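Local coordinates for protein AAC3-I (PDB 5HMN) that probably transfers an acetyl group from acetyl-coenzyme A to an amino group of aminoglycoside antibiotics, as a resistance enzyme of the GNAT fold, at residues M18-A23 with G63-G68; Y53-A58 with E106-L111; R81-I86 with A117-V122. One frame throughout, in Å; residues are numbered along the deposited sequence.

Contact 1 (M18-A23 with G63-G68); sequences METLLA and GEIVGG
Leu-21 and Gly-68 mark the closest point between helix 18-23 and strand 64-68, with their CA atoms 6.6 Å apart. The two axes approach to 8.5 Å and run at 77° to each other, so the helix lies almost crosswise on the strand and meets it through two neighbouring residues, Thr-20 and Leu-21. No hydrogen bond crosses the gap. Leu-21 does most of the work from the helix side. Its CG is anti to the backbone N (chi1 -178°), and the branch ending in CD1 reaches down onto bare backbone: CD1 lies 3.6 Å from Gly-68 CA and 3.7 Å from Gly-67 O. Gly-68 has no side chain to hold the methyl off, so the leucine can settle directly on the main chain. The same CD1 also touches Ile-65 CG2 at 4.1 Å. Ile-65 points toward the helix and spends its two branches on different partners. CG2 meets the leucine, while CD1 reaches Thr-20, 3.9 Å from its CB and nearly as close to its CG2. This outer pair is the more exposed edge of the patch. Thr-20 OG1 is turned to a weak bond with Ala-16 O of its own helix, leaving carbon for the strand. Further along the strand, Val-66 and Gly-67 both face Ala-59 of strand 54-61, a classic beta bulge. This is the packing of an early helix across the antiparallel part of the central sheet, typical of the GNAT acetyltransferase fold, with coenzyme A bound nearby.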
loop_
_atom_site.group_PDB
_atom_site.type_symbol
_atom_site.label_atom_id
_atom_site.label_comp_id
_atom_site.label_asym_id
_atom_site.label_seq_id
_atom_site.Cartn_x
_atom_site.Cartn_y
_atom_site.Cartn_z
ATOM N N MET C 18 13.115 1.721 16.493
ATOM C CA MET C 18 12.137 0.958 15.729
ATOM C C MET C 18 11.708 -0.287 16.499
ATOM O O MET C 18 10.531 -0.646 16.508
ATOM C CB MET C 18 12.712 0.571 14.361
ATOM C CG MET C 18 11.715 -0.087 13.431
ATOM S SD MET C 18 10.523 1.103 12.804
ATOM C CE MET C 18 9.132 0.040 12.455
ATOM N N GLU C 19 12.671 -0.929 17.163
ATOM C CA GLU C 19 12.411 -2.135 17.951
ATOM C C GLU C 19 11.469 -1.878 19.113
ATOM O O GLU C 19 10.613 -2.704 19.433
ATOM C CB GLU C 19 13.725 -2.717 18.479
ATOM C CG GLU C 19 14.570 -3.388 17.414
ATOM C CD GLU C 19 13.728 -3.996 16.310
ATOM O OE1 GLU C 19 13.321 -5.170 16.448
ATOM O OE2 GLU C 19 13.474 -3.304 15.299
ATOM N N THR C 20 11.649 -0.735 19.765
ATOM C CA THR C 20 10.788 -0.343 20.868
ATOM C C THR C 20 9.401 0.008 20.341
ATOM O O THR C 20 8.387 -0.309 20.961
ATOM C CB THR C 20 11.379 0.849 21.636
ATOM O OG1 THR C 20 12.697 0.513 22.092
ATOM C CG2 THR C 20 10.506 1.205 22.832
ATOM N N LEU C 21 9.367 0.650 19.179
ATOM C CA LEU C 21 8.108 1.013 18.543
ATOM C C LEU C 21 7.291 -0.236 18.216
ATOM O O LEU C 21 6.068 -0.236 18.346
ATOM C CB LEU C 21 8.363 1.837 17.278
ATOM C CG LEU C 21 7.116 2.317 16.533
ATOM C CD1 LEU C 21 6.197 3.061 17.485
ATOM C CD2 LEU C 21 7.502 3.194 15.352
ATOM N N LEU C 22 7.976 -1.303 17.809
ATOM C CA LEU C 22 7.313 -2.577 17.540
ATOM C C LEU C 22 6.598 -3.100 18.783
ATOM O O LEU C 22 5.509 -3.658 18.689
ATOM C CB LEU C 22 8.317 -3.611 17.033
ATOM C CG LEU C 22 8.855 -3.412 15.612
ATOM C CD1 LEU C 22 9.838 -4.518 15.243
ATOM C CD2 LEU C 22 7.715 -3.356 14.608
ATOM N N ALA C 23 7.208 -2.906 19.949
ATOM C CA ALA C 23 6.597 -3.313 21.213
ATOM C C ALA C 23 5.363 -2.469 21.533
ATOM O O ALA C 23 4.393 -2.960 22.114
ATOM C CB ALA C 23 7.614 -3.221 22.351
ATOM N N GLY C 63 11.474 11.032 26.678
ATOM C CA GLY C 63 12.355 9.940 26.299
ATOM C C GLY C 63 11.660 8.601 26.133
ATOM O O GLY C 63 12.299 7.614 25.765
ATOM N N GLU C 64 10.363 8.559 26.407
ATOM C CA GLU C 64 9.590 7.325 26.274
ATOM C C GLU C 64 8.712 7.317 25.025
ATOM O O GLU C 64 7.907 8.219 24.820
ATOM C CB GLU C 64 8.712 7.096 27.503
ATOM C CG GLU C 64 7.924 5.796 27.449
ATOM C CD GLU C 64 6.767 5.766 28.433
ATOM O OE1 GLU C 64 6.354 6.847 28.909
ATOM O OE2 GLU C 64 6.267 4.659 28.729
ATOM N N ILE C 65 8.873 6.290 24.195
ATOM C CA ILE C 65 8.003 6.102 23.038
ATOM C C ILE C 65 6.607 5.720 23.514
ATOM O O ILE C 65 6.437 4.720 24.211
ATOM C CB ILE C 65 8.552 5.019 22.087
ATOM C CG1 ILE C 65 9.860 5.496 21.455
ATOM C CG2 ILE C 65 7.521 4.675 21.008
ATOM C CD1 ILE C 65 10.527 4.475 20.553
ATOM N N VAL C 66 5.614 6.528 23.153
ATOM C CA VAL C 66 4.235 6.304 23.591
ATOM C C VAL C 66 3.294 6.093 22.402
ATOM O O VAL C 66 2.096 5.863 22.571
ATOM C CB VAL C 66 3.723 7.484 24.437
ATOM C CG1 VAL C 66 4.569 7.632 25.708
ATOM C CG2 VAL C 66 3.747 8.768 23.625
ATOM N N GLY C 67 3.841 6.170 21.199
ATOM C CA GLY C 67 3.043 5.971 20.002
ATOM C C GLY C 67 3.893 6.017 18.756
ATOM O O GLY C 67 5.074 6.357 18.815
ATOM N N GLY C 68 3.291 5.699 17.613
ATOM C CA GLY C 68 4.026 5.734 16.370
ATOM C C GLY C 68 3.210 5.423 15.133
ATOM O O GLY C 68 2.040 5.041 15.211
#

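Contact 2 (Y53-A58 with E106-L111); sequences YFIALA and EKLKEL
Leu-57 meets Lys-107, Leu-108 and Leu-111 where strand 54-58 passes helix 106-111, and its two methyls go to different turns of the helix surface. CD1 lies 3.8 Å from Lys-107 CG and also reaches the backbone N and the CB of Leu-108. CD2 comes within 3.6 Å of Leu-111 CD1, the two leucine side chains sliding past each other in opposite directions. The leucine thus fits beside three helix residues at once. Leu-108 is the second carrier. Its CG is anti to the backbone N (chi1 -170°); beyond it, CD1 lies 4.0 Å from Ile-55 CG2 and 4.1 Å from Ile-55 CD1. Ile-55, the third, completes the patch by setting the same CG2 4.3 Å from Leu-111 CD1. Lys-107 contributes only the aliphatic root of its chain. A bend at chi2 (72°) carries CD off, and NZ turns to a long ion pair with Glu-110 OE2. The axes pass 10.2 Å apart at 143°, the usual spacing of a helix laid on a sheet, and Leu-108 also rests on Leu-69, Ile-84 and Ile-86 of the neighbouring strands. Every contact across the interface is carbon against carbon or backbone N, with no hydrogen bond between the segments, which implies that helix and sheet are held here by apolar burial and shape rather than by polar pairing.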
loop_
_atom_site.group_PDB
_atom_site.type_symbol
_atom_site.label_atom_id
_atom_site.label_comp_id
_atom_site.label_asym_id
_atom_site.label_seq_id
_atom_site.Cartn_x
_atom_site.Cartn_y
_atom_site.Cartn_z
ATOM N N TYR C 53 10.818 4.976 0.123
ATOM C CA TYR C 53 9.367 4.990 0.267
ATOM C C TYR C 53 8.854 4.714 1.681
ATOM O O TYR C 53 7.703 5.019 1.996
ATOM C CB TYR C 53 8.750 3.978 -0.703
ATOM C CG TYR C 53 9.199 2.552 -0.475
ATOM C CD1 TYR C 53 8.469 1.694 0.336
ATOM C CD2 TYR C 53 10.350 2.061 -1.079
ATOM C CE1 TYR C 53 8.874 0.390 0.544
ATOM C CE2 TYR C 53 10.763 0.758 -0.876
ATOM C CZ TYR C 53 10.020 -0.071 -0.064
ATOM O OH TYR C 53 10.428 -1.367 0.137
ATOM N N PHE C 54 9.694 4.136 2.536
ATOM C CA PHE C 54 9.242 3.796 3.888
ATOM C C PHE C 54 9.368 4.978 4.843
ATOM O O PHE C 54 10.375 5.683 4.845
ATOM C CB PHE C 54 10.022 2.596 4.438
ATOM C CG PHE C 54 9.539 2.132 5.789
ATOM C CD1 PHE C 54 8.312 1.506 5.922
ATOM C CD2 PHE C 54 10.312 2.328 6.926
ATOM C CE1 PHE C 54 7.859 1.075 7.159
ATOM C CE2 PHE C 54 9.870 1.900 8.168
ATOM C CZ PHE C 54 8.638 1.272 8.286
ATOM N N ILE C 55 8.328 5.189 5.651
ATOM C CA ILE C 55 8.313 6.264 6.638
ATOM C C ILE C 55 7.907 5.729 8.011
ATOM O O ILE C 55 6.852 5.111 8.164
ATOM C CB ILE C 55 7.344 7.400 6.234
ATOM C CG1 ILE C 55 7.763 8.018 4.897
ATOM C CG2 ILE C 55 7.285 8.466 7.321
ATOM C CD1 ILE C 55 6.812 9.082 4.386
ATOM N N ALA C 56 8.751 5.967 9.007
ATOM C CA ALA C 56 8.453 5.551 10.374
ATOM C C ALA C 56 8.504 6.743 11.316
ATOM O O ALA C 56 9.528 7.412 11.417
ATOM C CB ALA C 56 9.425 4.473 10.828
ATOM N N LEU C 57 7.392 7.014 11.993
ATOM C CA LEU C 57 7.322 8.122 12.940
ATOM C C LEU C 57 7.139 7.599 14.358
ATOM O O LEU C 57 6.402 6.641 14.587
ATOM C CB LEU C 57 6.172 9.074 12.590
ATOM C CG LEU C 57 6.141 9.673 11.183
ATOM C CD1 LEU C 57 4.962 10.623 11.038
ATOM C CD2 LEU C 57 7.447 10.384 10.870
ATOM N N ALA C 58 7.806 8.241 15.310
ATOM C CA ALA C 58 7.664 7.875 16.713
ATOM C C ALA C 58 7.288 9.083 17.556
ATOM O O ALA C 58 7.839 10.168 17.383
ATOM C CB ALA C 58 8.953 7.249 17.232
ATOM N N GLU C 106 -0.384 14.862 11.511
ATOM C CA GLU C 106 -0.022 16.222 11.134
ATOM C C GLU C 106 1.428 16.271 10.660
ATOM O O GLU C 106 1.761 16.987 9.714
ATOM C CB GLU C 106 -0.235 17.183 12.307
ATOM C CG GLU C 106 0.166 18.618 12.012
ATOM C CD GLU C 106 -0.414 19.606 13.007
ATOM O OE1 GLU C 106 -0.418 19.301 14.220
ATOM O OE2 GLU C 106 -0.871 20.685 12.573
ATOM N N LYS C 107 2.281 15.494 11.318
ATOM C CA LYS C 107 3.682 15.378 10.938
ATOM C C LYS C 107 3.823 14.693 9.585
ATOM O O LYS C 107 4.665 15.072 8.771
ATOM C CB LYS C 107 4.458 14.603 12.000
ATOM C CG LYS C 107 5.885 14.262 11.617
ATOM C CD LYS C 107 6.770 15.488 11.628
ATOM C CE LYS C 107 8.219 15.106 11.387
ATOM N NZ LYS C 107 9.112 16.298 11.399
ATOM N N LEU C 108 2.994 13.682 9.349
ATOM C CA LEU C 108 3.041 12.947 8.090
ATOM C C LEU C 108 2.600 13.839 6.930
ATOM O O LEU C 108 3.090 13.700 5.811
ATOM C CB LEU C 108 2.164 11.696 8.167
ATOM C CG LEU C 108 2.300 10.710 7.005
ATOM C CD1 LEU C 108 3.730 10.198 6.912
ATOM C CD2 LEU C 108 1.325 9.557 7.159
ATOM N N LYS C 109 1.678 14.756 7.210
ATOM C CA LYS C 109 1.213 15.718 6.212
ATOM C C LYS C 109 2.335 16.638 5.746
ATOM O O LYS C 109 2.559 16.798 4.547
ATOM C CB LYS C 109 0.064 16.562 6.768
ATOM C CG LYS C 109 -1.252 15.819 6.924
ATOM C CD LYS C 109 -2.345 16.763 7.402
ATOM C CE LYS C 109 -3.685 16.058 7.504
ATOM N NZ LYS C 109 -4.775 16.987 7.913
ATOM N N GLU C 110 3.039 17.253 6.695
ATOM C CA GLU C 110 4.119 18.172 6.343
ATOM C C GLU C 110 5.295 17.419 5.724
ATOM O O GLU C 110 6.068 17.982 4.955
ATOM C CB GLU C 110 4.571 18.979 7.564
ATOM C CG GLU C 110 5.144 18.154 8.692
ATOM C CD GLU C 110 5.541 19.001 9.889
ATOM O OE1 GLU C 110 4.668 19.701 10.445
ATOM O OE2 GLU C 110 6.730 18.968 10.271
ATOM N N LEU C 111 5.417 16.135 6.049
ATOM C CA LEU C 111 6.409 15.287 5.398
ATOM C C LEU C 111 5.969 14.957 3.976
ATOM O O LEU C 111 6.791 14.872 3.062
ATOM C CB LEU C 111 6.633 14.001 6.190
ATOM C CG LEU C 111 7.558 14.080 7.404
ATOM C CD1 LEU C 111 7.646 12.723 8.078
ATOM C CD2 LEU C 111 8.937 14.564 6.994
#

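Contact 3 (R81-I86 with A117-V122); sequences RSEIYI and AYVIFV
Ile-84 and Ile-120 sit side by side on the parallel strands of a beta-alpha-beta unit, the portion of the GNAT fold in which strand 82-91 and strand 119-124 are linked through helix 100-115. The segments run at 30° to each other. Backbone bonds alternate between them: Ile-84 N gives to Val-119 O, Phe-121 N to Ile-84 O at 2.9 Å, and Ile-86 N to Phe-121 O. Ahead of these, Tyr-118 N gives to Ser-82 O at 3.1 Å.

Apolar packing fills the sheet face under the helix. Ile-84 CB meets Ile-120 CG1, Ile-86 CG1 meets Ile-120 CG2 at 3.8 Å, and Ile-86 CB meets Val-122 CB at 3.7 Å. Val-122 also touches coenzyme A, so this end of the strand pair belongs to the cofactor pocket.

Aromatic contacts occupy the other face. Phe-121 CG stands between the backbone N and the carbonyl carbon (chi1 70°). Its ring lies near parallel to that of Tyr-85 but slid well aside, with centroids 5.0 Å apart, Tyr-85 CD1 touching Phe-121 CE1, and Tyr-85 CA over one face of the phenylalanine, toward the rim. His-148 of the second subunit also meets this ring, and a strand of that subunit continues the sheet past 120-122.

Polar and mixed contacts gather at the outer end. Arg-81, whose NH2 pairs with Glu-78, runs its carbon chain by Tyr-118, Arg-81 CD lying 3.6 Å from Tyr-118 CE2. Glu-83 lies alongside the same tyrosine. Glu-83 OE1 sits 3.2 Å from Phe-121 CE2, while OE2 has weak partners in Lys-76 NZ and Tyr-87 OH of the second subunit. Tyr-118 OH donates to Glu-83 OE2 at 2.9 Å, 37° out of the carboxylate plane.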
loop_
_atom_site.group_PDB
_atom_site.type_symbol
_atom_site.label_atom_id
_atom_site.label_comp_id
_atom_site.label_asym_id
_atom_site.label_seq_id
_atom_site.Cartn_x
_atom_site.Cartn_y
_atom_site.Cartn_z
ATOM N N ARG C 81 2.837 11.667 -9.664
ATOM C CA ARG C 81 2.321 12.022 -8.351
ATOM C C ARG C 81 2.547 10.866 -7.391
ATOM O O ARG C 81 2.890 9.763 -7.810
ATOM C CB ARG C 81 0.834 12.368 -8.429
ATOM C CG ARG C 81 -0.047 11.187 -8.786
ATOM C CD ARG C 81 -1.456 11.622 -9.146
ATOM N NE ARG C 81 -2.325 10.475 -9.386
ATOM C CZ ARG C 81 -3.540 10.555 -9.912
ATOM N NH1 ARG C 81 -4.034 11.733 -10.262
ATOM N NH2 ARG C 81 -4.261 9.457 -10.094
ATOM N N SER C 82 2.356 11.114 -6.103
ATOM C CA SER C 82 2.539 10.060 -5.119
ATOM C C SER C 82 1.506 10.160 -4.005
ATOM O O SER C 82 0.986 11.238 -3.714
ATOM C CB SER C 82 3.956 10.108 -4.539
ATOM O OG SER C 82 4.173 11.293 -3.794
ATOM N N GLU C 83 1.202 9.020 -3.397
ATOM C CA GLU C 83 0.328 8.971 -2.235
ATOM C C GLU C 83 1.014 8.231 -1.099
ATOM O O GLU C 83 1.829 7.336 -1.335
ATOM C CB GLU C 83 -0.991 8.275 -2.565
ATOM C CG GLU C 83 -1.423 8.387 -4.006
ATOM C CD GLU C 83 -2.570 7.449 -4.324
ATOM O OE1 GLU C 83 -2.790 6.493 -3.551
ATOM O OE2 GLU C 83 -3.250 7.667 -5.348
ATOM N N ILE C 84 0.670 8.597 0.129
ATOM C CA ILE C 84 1.251 7.950 1.300
ATOM C C ILE C 84 0.219 7.031 1.943
ATOM O O ILE C 84 -0.883 7.455 2.298
ATOM C CB ILE C 84 1.762 8.975 2.326
ATOM C CG1 ILE C 84 2.827 9.873 1.695
ATOM C CG2 ILE C 84 2.325 8.273 3.556
ATOM C CD1 ILE C 84 3.366 10.920 2.639
ATOM N N TYR C 85 0.576 5.761 2.061
ATOM C CA TYR C 85 -0.295 4.776 2.682
ATOM C C TYR C 85 0.103 4.533 4.136
ATOM O O TYR C 85 1.168 3.989 4.413
ATOM C CB TYR C 85 -0.255 3.470 1.884
ATOM C CG TYR C 85 -1.053 2.335 2.482
ATOM C CD1 TYR C 85 -2.350 2.531 2.935
ATOM C CD2 TYR C 85 -0.518 1.060 2.565
ATOM C CE1 TYR C 85 -3.083 1.491 3.472
ATOM C CE2 TYR C 85 -1.243 0.014 3.100
ATOM C CZ TYR C 85 -2.527 0.235 3.552
ATOM O OH TYR C 85 -3.259 -0.806 4.085
ATOM N N ILE C 86 -0.753 4.947 5.061
ATOM C CA ILE C 86 -0.566 4.606 6.464
ATOM C C ILE C 86 -0.865 3.126 6.678
ATOM O O ILE C 86 -2.003 2.680 6.510
ATOM C CB ILE C 86 -1.467 5.449 7.383
ATOM C CG1 ILE C 86 -1.141 6.936 7.226
ATOM C CG2 ILE C 86 -1.299 5.017 8.828
ATOM C CD1 ILE C 86 -1.951 7.849 8.141
ATOM N N ALA C 117 3.675 14.544 -2.269
ATOM C CA ALA C 117 2.492 13.691 -2.218
ATOM C C ALA C 117 1.235 14.549 -2.158
ATOM O O ALA C 117 1.225 15.589 -1.504
ATOM C CB ALA C 117 2.558 12.757 -1.026
ATOM N N TYR C 118 0.179 14.116 -2.840
ATOM C CA TYR C 118 -1.036 14.918 -2.925
ATOM C C TYR C 118 -2.121 14.404 -1.984
ATOM O O TYR C 118 -3.124 15.079 -1.762
ATOM C CB TYR C 118 -1.561 14.958 -4.368
ATOM C CG TYR C 118 -2.280 13.701 -4.815
ATOM C CD1 TYR C 118 -3.667 13.630 -4.803
ATOM C CD2 TYR C 118 -1.572 12.592 -5.255
ATOM C CE1 TYR C 118 -4.330 12.483 -5.213
ATOM C CE2 TYR C 118 -2.223 11.443 -5.664
ATOM C CZ TYR C 118 -3.600 11.394 -5.639
ATOM O OH TYR C 118 -4.246 10.252 -6.041
ATOM N N VAL C 119 -1.916 13.216 -1.419
ATOM C CA VAL C 119 -2.919 12.636 -0.532
ATOM C C VAL C 119 -2.330 11.558 0.381
ATOM O O VAL C 119 -1.347 10.892 0.049
ATOM C CB VAL C 119 -4.109 12.046 -1.344
ATOM C CG1 VAL C 119 -3.696 10.774 -2.060
ATOM C CG2 VAL C 119 -5.323 11.798 -0.454
ATOM N N ILE C 120 -2.927 11.422 1.557
ATOM C CA ILE C 120 -2.603 10.338 2.466
ATOM C C ILE C 120 -3.847 9.480 2.640
ATOM O O ILE C 120 -4.939 10.006 2.850
ATOM C CB ILE C 120 -2.126 10.871 3.831
ATOM C CG1 ILE C 120 -0.843 11.689 3.662
ATOM C CG2 ILE C 120 -1.913 9.723 4.811
ATOM C CD1 ILE C 120 -0.394 12.392 4.940
ATOM N N PHE C 121 -3.704 8.163 2.534
ATOM C CA PHE C 121 -4.859 7.302 2.750
ATOM C C PHE C 121 -4.544 6.168 3.722
ATOM O O PHE C 121 -3.385 5.791 3.927
ATOM C CB PHE C 121 -5.398 6.761 1.418
ATOM C CG PHE C 121 -4.498 5.764 0.742
ATOM C CD1 PHE C 121 -4.760 4.407 0.829
ATOM C CD2 PHE C 121 -3.402 6.182 0.007
ATOM C CE1 PHE C 121 -3.942 3.482 0.202
ATOM C CE2 PHE C 121 -2.575 5.264 -0.618
ATOM C CZ PHE C 121 -2.848 3.910 -0.521
ATOM N N VAL C 122 -5.592 5.657 4.352
ATOM C CA VAL C 122 -5.443 4.630 5.369
ATOM C C VAL C 122 -6.721 3.804 5.453
ATOM O O VAL C 122 -7.828 4.341 5.384
ATOM C CB VAL C 122 -5.107 5.243 6.755
ATOM C CG1 VAL C 122 -6.145 6.284 7.155
ATOM C CG2 VAL C 122 -4.993 4.162 7.820
#

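Contacts 1 and 2 place helices against the same sheet, contact 1 through helix 15-28 and contact 2 through helix 100-115, whereas contact 3 joins two strands within it. Contact 2 lies deepest and is purely apolar in its packing, while contact 1 is buried at Leu-21 but exposed at Thr-20. Contact 3, the most extensive, adds backbone bonding and a polar outer end; although all three contacts touch the second subunit, in contact 3 alone a strand of that subunit extends the sheet. Leu-108 couples contacts 2 and 3, its CD2 lying 3.6 Å from Ile-86 CG1; Leu-21 couples contacts 1 and 2, its CD2 lying 3.7 Å from Leu-57 O. Contacts 1 and 3 do not touch.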